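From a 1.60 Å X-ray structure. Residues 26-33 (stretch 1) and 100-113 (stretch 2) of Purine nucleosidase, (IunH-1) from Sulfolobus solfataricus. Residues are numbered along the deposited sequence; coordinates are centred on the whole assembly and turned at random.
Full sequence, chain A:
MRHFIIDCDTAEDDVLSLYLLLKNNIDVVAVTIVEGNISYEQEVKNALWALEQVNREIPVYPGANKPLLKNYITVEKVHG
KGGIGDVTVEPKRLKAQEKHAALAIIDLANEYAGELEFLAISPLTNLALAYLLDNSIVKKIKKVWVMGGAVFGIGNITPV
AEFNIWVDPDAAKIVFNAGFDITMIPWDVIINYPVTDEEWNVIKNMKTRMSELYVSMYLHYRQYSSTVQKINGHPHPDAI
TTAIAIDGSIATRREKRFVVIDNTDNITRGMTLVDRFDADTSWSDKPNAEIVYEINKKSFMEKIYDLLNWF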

ATOM      1  N   ILE A  26      16.133  -1.609  41.911  1.00 29.76           N
ATOM      2  CA  ILE A  26      16.698  -1.349  40.577  1.00 29.32           C
ATOM      3  C   ILE A  26      16.864   0.158  40.422  1.00 28.64           C
ATOM      4  O   ILE A  26      15.955   0.908  40.781  1.00 29.71           O
ATOM      5  CB  ILE A  26      15.783  -1.869  39.456  1.00 29.90           C
ATOM      6  CG1 ILE A  26      15.493  -3.357  39.625  1.00 33.10           C
ATOM      7  CG2 ILE A  26      16.364  -1.522  38.065  1.00 29.24           C
ATOM      8  CD1 ILE A  26      16.716  -4.242  39.471  1.00 37.61           C
ATOM      9  N   ASP A  27      18.008   0.609  39.912  1.00 26.93           N
ATOM     10  CA  ASP A  27      18.282   2.044  39.777  1.00 26.62           C
ATOM     11  C   ASP A  27      17.530   2.582  38.571  1.00 25.98           C
ATOM     12  O   ASP A  27      17.836   2.246  37.446  1.00 28.33           O
ATOM     13  CB  ASP A  27      19.765   2.322  39.642  1.00 25.96           C
ATOM     14  CG  ASP A  27      20.098   3.796  39.578  1.00 27.93           C
ATOM     15  OD1 ASP A  27      19.406   4.621  40.236  1.00 28.96           O
ATOM     16  OD2 ASP A  27      21.132   4.119  38.961  1.00 32.17           O
ATOM     17  N   VAL A  28      16.505   3.388  38.816  1.00 24.09           N
ATOM     18  CA  VAL A  28      15.786   4.072  37.738  1.00 22.67           C
ATOM     19  C   VAL A  28      16.409   5.453  37.580  1.00 22.44           C
ATOM     20  O   VAL A  28      16.353   6.289  38.510  1.00 23.75           O
ATOM     21  CB  VAL A  28      14.287   4.187  38.035  1.00 22.79           C
ATOM     22  CG1 VAL A  28      13.594   4.938  36.904  1.00 22.31           C
ATOM     23  CG2 VAL A  28      13.645   2.802  38.202  1.00 23.66           C
ATOM     24  N   VAL A  29      17.102   5.680  36.465  1.00 22.03           N
ATOM     25  CA  VAL A  29      17.829   6.936  36.278  1.00 22.51           C
ATOM     26  C   VAL A  29      17.000   8.085  35.650  1.00 21.77           C
ATOM     27  O   VAL A  29      17.373   9.262  35.766  1.00 23.32           O
ATOM     28  CB  VAL A  29      19.113   6.725  35.457  1.00 22.86           C
ATOM     29  CG1 VAL A  29      20.011   5.655  36.134  1.00 27.64           C
ATOM     30  CG2 VAL A  29      18.809   6.332  34.008  1.00 23.23           C
ATOM     31  N   ALA A  30      15.892   7.744  35.000  1.00 21.15           N
ATOM     32  CA  ALA A  30      14.996   8.743  34.406  1.00 20.53           C
ATOM     33  C   ALA A  30      13.697   8.089  34.035  1.00 19.61           C
ATOM     34  O   ALA A  30      13.628   6.896  33.752  1.00 19.69           O
ATOM     35  CB  ALA A  30      15.610   9.375  33.152  1.00 20.70           C
ATOM     36  N   VAL A  31      12.635   8.893  34.031  1.00 19.96           N
ATOM     37  CA  VAL A  31      11.363   8.559  33.431  1.00 20.11           C
ATOM     38  C   VAL A  31      11.168   9.474  32.217  1.00 20.28           C
ATOM     39  O   VAL A  31      11.389  10.666  32.306  1.00 21.79           O
ATOM     40  CB  VAL A  31      10.202   8.784  34.414  1.00 20.11           C
ATOM     41  CG1 VAL A  31       8.846   8.439  33.728  1.00 21.69           C
ATOM     42  CG2 VAL A  31      10.375   8.008  35.697  1.00 21.19           C
ATOM     43  N   THR A  32      10.857   8.889  31.065  1.00 19.28           N
ATOM     44  CA  THR A  32      10.643   9.632  29.810  1.00 20.07           C
ATOM     45  C   THR A  32       9.157   9.482  29.445  1.00 20.23           C
ATOM     46  O   THR A  32       8.565   8.428  29.732  1.00 20.76           O
ATOM     47  CB  THR A  32      11.601   9.143  28.682  1.00 20.26           C
ATOM     48  OG1 THR A  32      11.495   7.726  28.518  1.00 22.50           O
ATOM     49  CG2 THR A  32      13.069   9.554  29.018  1.00 19.84           C
ATOM     50  N   ILE A  33       8.541  10.544  28.911  1.00 19.29           N
ATOM     51  CA  ILE A  33       7.098  10.543  28.611  1.00 19.03           C
ATOM     52  C   ILE A  33       6.856  10.618  27.119  1.00 18.26           C
ATOM     53  O   ILE A  33       7.479  11.432  26.431  1.00 18.52           O
ATOM     54  CB  ILE A  33       6.382  11.739  29.297  1.00 19.39           C
ATOM     55  CG1 ILE A  33       6.756  11.837  30.785  1.00 21.43           C
ATOM     56  CG2 ILE A  33       4.836  11.616  29.142  1.00 19.53           C
ATOM     57  CD1 ILE A  33       6.281  10.650  31.625  1.00 21.28           C
ATOM     58  N   HIS A 100      14.253  17.631  26.118  1.00 24.64           N
ATOM     59  CA  HIS A 100      13.490  16.613  25.424  1.00 23.50           C
ATOM     60  C   HIS A 100      13.999  15.229  25.810  1.00 22.60           C
ATOM     61  O   HIS A 100      15.202  15.010  25.870  1.00 23.60           O
ATOM     62  CB  HIS A 100      13.620  16.791  23.890  1.00 24.06           C
ATOM     63  CG  HIS A 100      12.607  16.040  23.085  1.00 24.52           C
ATOM     64  ND1 HIS A 100      12.605  14.664  22.961  1.00 21.55           N
ATOM     65  CD2 HIS A 100      11.585  16.480  22.312  1.00 24.62           C
ATOM     66  CE1 HIS A 100      11.612  14.296  22.168  1.00 24.83           C
ATOM     67  NE2 HIS A 100      10.960  15.382  21.781  1.00 23.81           N
ATOM     68  N   ALA A 101      13.079  14.306  26.068  1.00 21.87           N
ATOM     69  CA  ALA A 101      13.413  12.918  26.353  1.00 20.28           C
ATOM     70  C   ALA A 101      14.456  12.325  25.396  1.00 20.28           C
ATOM     71  O   ALA A 101      15.317  11.589  25.847  1.00 20.42           O
ATOM     72  CB  ALA A 101      12.171  12.039  26.322  1.00 20.18           C
ATOM     73  N   ALA A 102      14.351  12.599  24.103  1.00 20.29           N
ATOM     74  CA  ALA A 102      15.321  11.968  23.149  1.00 20.61           C
ATOM     75  C   ALA A 102      16.762  12.388  23.432  1.00 22.13           C
ATOM     76  O   ALA A 102      17.695  11.559  23.357  1.00 22.66           O
ATOM     77  CB  ALA A 102      14.933  12.287  21.707  1.00 21.19           C
ATOM     78  N   LEU A 103      16.973  13.651  23.791  1.00 22.40           N
ATOM     79  CA  LEU A 103      18.275  14.153  24.165  1.00 23.10           C
ATOM     80  C   LEU A 103      18.752  13.590  25.516  1.00 23.10           C
ATOM     81  O   LEU A 103      19.945  13.250  25.686  1.00 24.03           O
ATOM     82  CB  LEU A 103      18.308  15.687  24.109  1.00 25.07           C
ATOM     83  CG  LEU A 103      17.856  16.295  22.768  1.00 28.25           C
ATOM     84  CD1 LEU A 103      17.840  17.828  22.858  1.00 33.83           C
ATOM     85  CD2 LEU A 103      18.721  15.823  21.597  1.00 33.54           C
ATOM     86  N   ALA A 104      17.832  13.445  26.475  1.00 21.94           N
ATOM     87  CA  ALA A 104      18.152  12.814  27.753  1.00 22.20           C
ATOM     88  C   ALA A 104      18.580  11.355  27.588  1.00 22.35           C
ATOM     89  O   ALA A 104      19.511  10.891  28.239  1.00 23.07           O
ATOM     90  CB  ALA A 104      16.963  12.914  28.725  1.00 22.79           C
ATOM     91  N   ILE A 105      17.901  10.625  26.715  1.00 21.03           N
ATOM     92  CA  ILE A 105      18.275   9.216  26.423  1.00 20.51           C
ATOM     93  C   ILE A 105      19.709   9.132  25.897  1.00 21.34           C
ATOM     94  O   ILE A 105      20.473   8.286  26.350  1.00 21.73           O
ATOM     95  CB  ILE A 105      17.274   8.565  25.440  1.00 19.92           C
ATOM     96  CG1 ILE A 105      15.897   8.412  26.095  1.00 20.47           C
ATOM     97  CG2 ILE A 105      17.791   7.186  24.943  1.00 20.87           C
ATOM     98  CD1 ILE A 105      14.751   8.187  25.083  1.00 21.39           C
ATOM     99  N   ILE A 106      20.076  10.033  24.984  1.00 20.45           N
ATOM    100  CA  ILE A 106      21.452  10.043  24.458  1.00 21.92           C
ATOM    101  C   ILE A 106      22.466  10.331  25.580  1.00 22.90           C
ATOM    102  O   ILE A 106      23.482   9.621  25.715  1.00 24.22           O
ATOM    103  CB  ILE A 106      21.575  11.050  23.304  1.00 22.95           C
ATOM    104  CG1 ILE A 106      20.783  10.585  22.084  1.00 23.47           C
ATOM    105  CG2 ILE A 106      23.054  11.248  22.905  1.00 25.00           C
ATOM    106  CD1 ILE A 106      20.530  11.691  21.060  1.00 25.17           C
ATOM    107  N   ASP A 107      22.194  11.341  26.409  1.00 23.73           N
ATOM    108  CA  ASP A 107      23.098  11.689  27.507  1.00 25.16           C
ATOM    109  C   ASP A 107      23.283  10.522  28.484  1.00 25.06           C
ATOM    110  O   ASP A 107      24.395  10.235  28.929  1.00 25.21           O
ATOM    111  CB  ASP A 107      22.565  12.919  28.242  1.00 26.51           C
ATOM    112  CG  ASP A 107      22.797  14.224  27.471  1.00 31.64           C
ATOM    113  OD1 ASP A 107      23.612  14.241  26.526  1.00 34.02           O
ATOM    114  OD2 ASP A 107      22.184  15.255  27.852  1.00 35.35           O
ATOM    115  N   LEU A 108      22.180   9.867  28.833  1.00 24.12           N
ATOM    116  CA  LEU A 108      22.171   8.759  29.793  1.00 24.08           C
ATOM    117  C   LEU A 108      22.844   7.496  29.213  1.00 24.21           C
ATOM    118  O   LEU A 108      23.521   6.753  29.936  1.00 24.99           O
ATOM    119  CB  LEU A 108      20.744   8.504  30.300  1.00 24.36           C
ATOM    120  CG  LEU A 108      20.269   9.599  31.246  1.00 24.34           C
ATOM    121  CD1 LEU A 108      18.731   9.568  31.342  1.00 25.02           C
ATOM    122  CD2 LEU A 108      20.940   9.508  32.604  1.00 24.79           C
ATOM    123  N   ALA A 109      22.677   7.276  27.915  1.00 23.38           N
ATOM    124  CA  ALA A 109      23.349   6.172  27.227  1.00 23.30           C
ATOM    125  C   ALA A 109      24.856   6.366  27.271  1.00 24.94           C
ATOM    126  O   ALA A 109      25.610   5.401  27.379  1.00 26.50           O
ATOM    127  CB  ALA A 109      22.832   6.053  25.771  1.00 22.91           C
ATOM    128  N   ASN A 110      25.315   7.608  27.199  1.00 25.16           N
ATOM    129  CA  ASN A 110      26.738   7.887  27.369  1.00 27.36           C
ATOM    130  C   ASN A 110      27.183   7.707  28.810  1.00 27.70           C
ATOM    131  O   ASN A 110      28.227   7.086  29.066  1.00 30.40           O
ATOM    132  CB  ASN A 110      27.051   9.292  26.873  1.00 28.12           C
ATOM    133  CG  ASN A 110      27.216   9.358  25.359  1.00 32.73           C
ATOM    134  OD1 ASN A 110      27.998   8.593  24.793  1.00 37.40           O
ATOM    135  ND2 ASN A 110      26.590  10.338  24.725  1.00 35.05           N
ATOM    136  N   GLU A 111      26.417   8.242  29.765  1.00 27.72           N
ATOM    137  CA  GLU A 111      26.802   8.166  31.183  1.00 28.77           C
ATOM    138  C   GLU A 111      26.879   6.720  31.684  1.00 28.81           C
ATOM    139  O   GLU A 111      27.802   6.371  32.462  1.00 31.49           O
ATOM    140  CB  GLU A 111      25.817   8.977  32.034  1.00 28.42           C
ATOM    141  CG  GLU A 111      26.107   8.868  33.523  1.00 31.09           C
ATOM    142  CD  GLU A 111      25.257   9.767  34.420  1.00 35.75           C
ATOM    143  OE1 GLU A 111      24.273  10.385  33.945  1.00 34.26           O
ATOM    144  OE2 GLU A 111      25.572   9.835  35.642  1.00 39.66           O
ATOM    145  N   TYR A 112      25.956   5.880  31.209  1.00 27.65           N
ATOM    146  CA  TYR A 112      25.846   4.466  31.599  1.00 28.01           C
ATOM    147  C   TYR A 112      26.126   3.500  30.433  1.00 28.58           C
ATOM    148  O   TYR A 112      25.566   2.400  30.380  1.00 28.61           O
ATOM    149  CB  TYR A 112      24.456   4.195  32.205  1.00 27.83           C
ATOM    150  CG  TYR A 112      24.159   5.009  33.445  1.00 28.17           C
ATOM    151  CD1 TYR A 112      24.617   4.596  34.689  1.00 31.94           C
ATOM    152  CD2 TYR A 112      23.431   6.192  33.370  1.00 27.94           C
ATOM    153  CE1 TYR A 112      24.342   5.343  35.832  1.00 33.87           C
ATOM    154  CE2 TYR A 112      23.167   6.943  34.508  1.00 28.76           C
ATOM    155  CZ  TYR A 112      23.622   6.510  35.724  1.00 32.39           C
ATOM    156  OH  TYR A 112      23.350   7.258  36.863  1.00 34.07           O
ATOM    157  N   ALA A 113      27.060   3.879  29.553  1.00 28.48           N
ATOM    158  CA  ALA A 113      27.368   3.093  28.352  1.00 28.67           C
ATOM    159  C   ALA A 113      27.671   1.646  28.700  1.00 29.41           C
ATOM    160  O   ALA A 113      28.544   1.352  29.553  1.00 31.62           O
ATOM    161  CB  ALA A 113      28.531   3.705  27.589  1.00 29.41           C
TER

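Strand 27-33 lies against helix 101-111, the two running in nearly opposite directions: their N-to-C axes make an angle of 150° and approach to 9.0 Å. The start of the helix therefore sits by the end of the strand, with Thr-32 CA 5.5 Å from Ala-101 CA, whereas farther along Val-29 CA and Leu-108 CA are 8.0 Å apart. The closer spacing occurs where the helix presents an alanine, the wider one where it presents a leucine. The helix is held by regular i to i+4 backbone bonds, such as Ile-105 N to Ala-101 O (2.9 Å) and Leu-108 N to Ala-104 O (2.9 Å). At its N-terminus His-100 serves as the cap: its ND1 accepts from Ala-102 N at 2.9 Å with a nearly straight N-H...N angle of 166°, satisfying an amide that has no carbonyl a turn earlier in the helix. Tyr-112 is the first residue to leave helical phi/psi, yet its N still bonds to Leu-108 O at 2.9 Å.

No hydrogen bond links the two stretches; they meet through side-chain packing that buries 316 Å², counting both sides. On the helix, Ala-101, Ala-104 and Leu-108 recur at intervals of three or four residues, the spacing that brings successive turns round to the same side, and all three direct CA-to-CB toward the strand. At the close end, Thr-32 uses its methyl: CG2 lies 3.8 Å from Ala-101 CB and 4.2 Å from Ile-105 CG1. Its hydroxyl, OG1, is hydrogen-bonded elsewhere in the structure, so the residue can offer carbon to the helix without leaving its polar atom unpaired. Ile-105 sets out sideways from its CA, but the end of its side chain comes nearer the strand.

Leu-108 packs against two strand residues: its CD1 lies 3.6 Å from Ala-30 CB and 4.2 Å from Val-29 CG2, and its CD2 lies 4.1 Å from that same Val-29 CG2. Val-29, in the m rotamer, sends its other methyl to the tyrosine, with CG1 3.7 Å from Tyr-112 CZ, an oblique approach to the ring. One valine thus packs against both an aliphatic and an aromatic neighbour, and it has the largest area covered by the opposing stretch. Beyond it, Asp-27 OD2 stands 4.4 Å from Tyr-112 OH, too far for a hydrogen bond; that carboxylate oxygen is satisfied elsewhere in the structure. Val-28 and Val-31 remain out of reach of the helix.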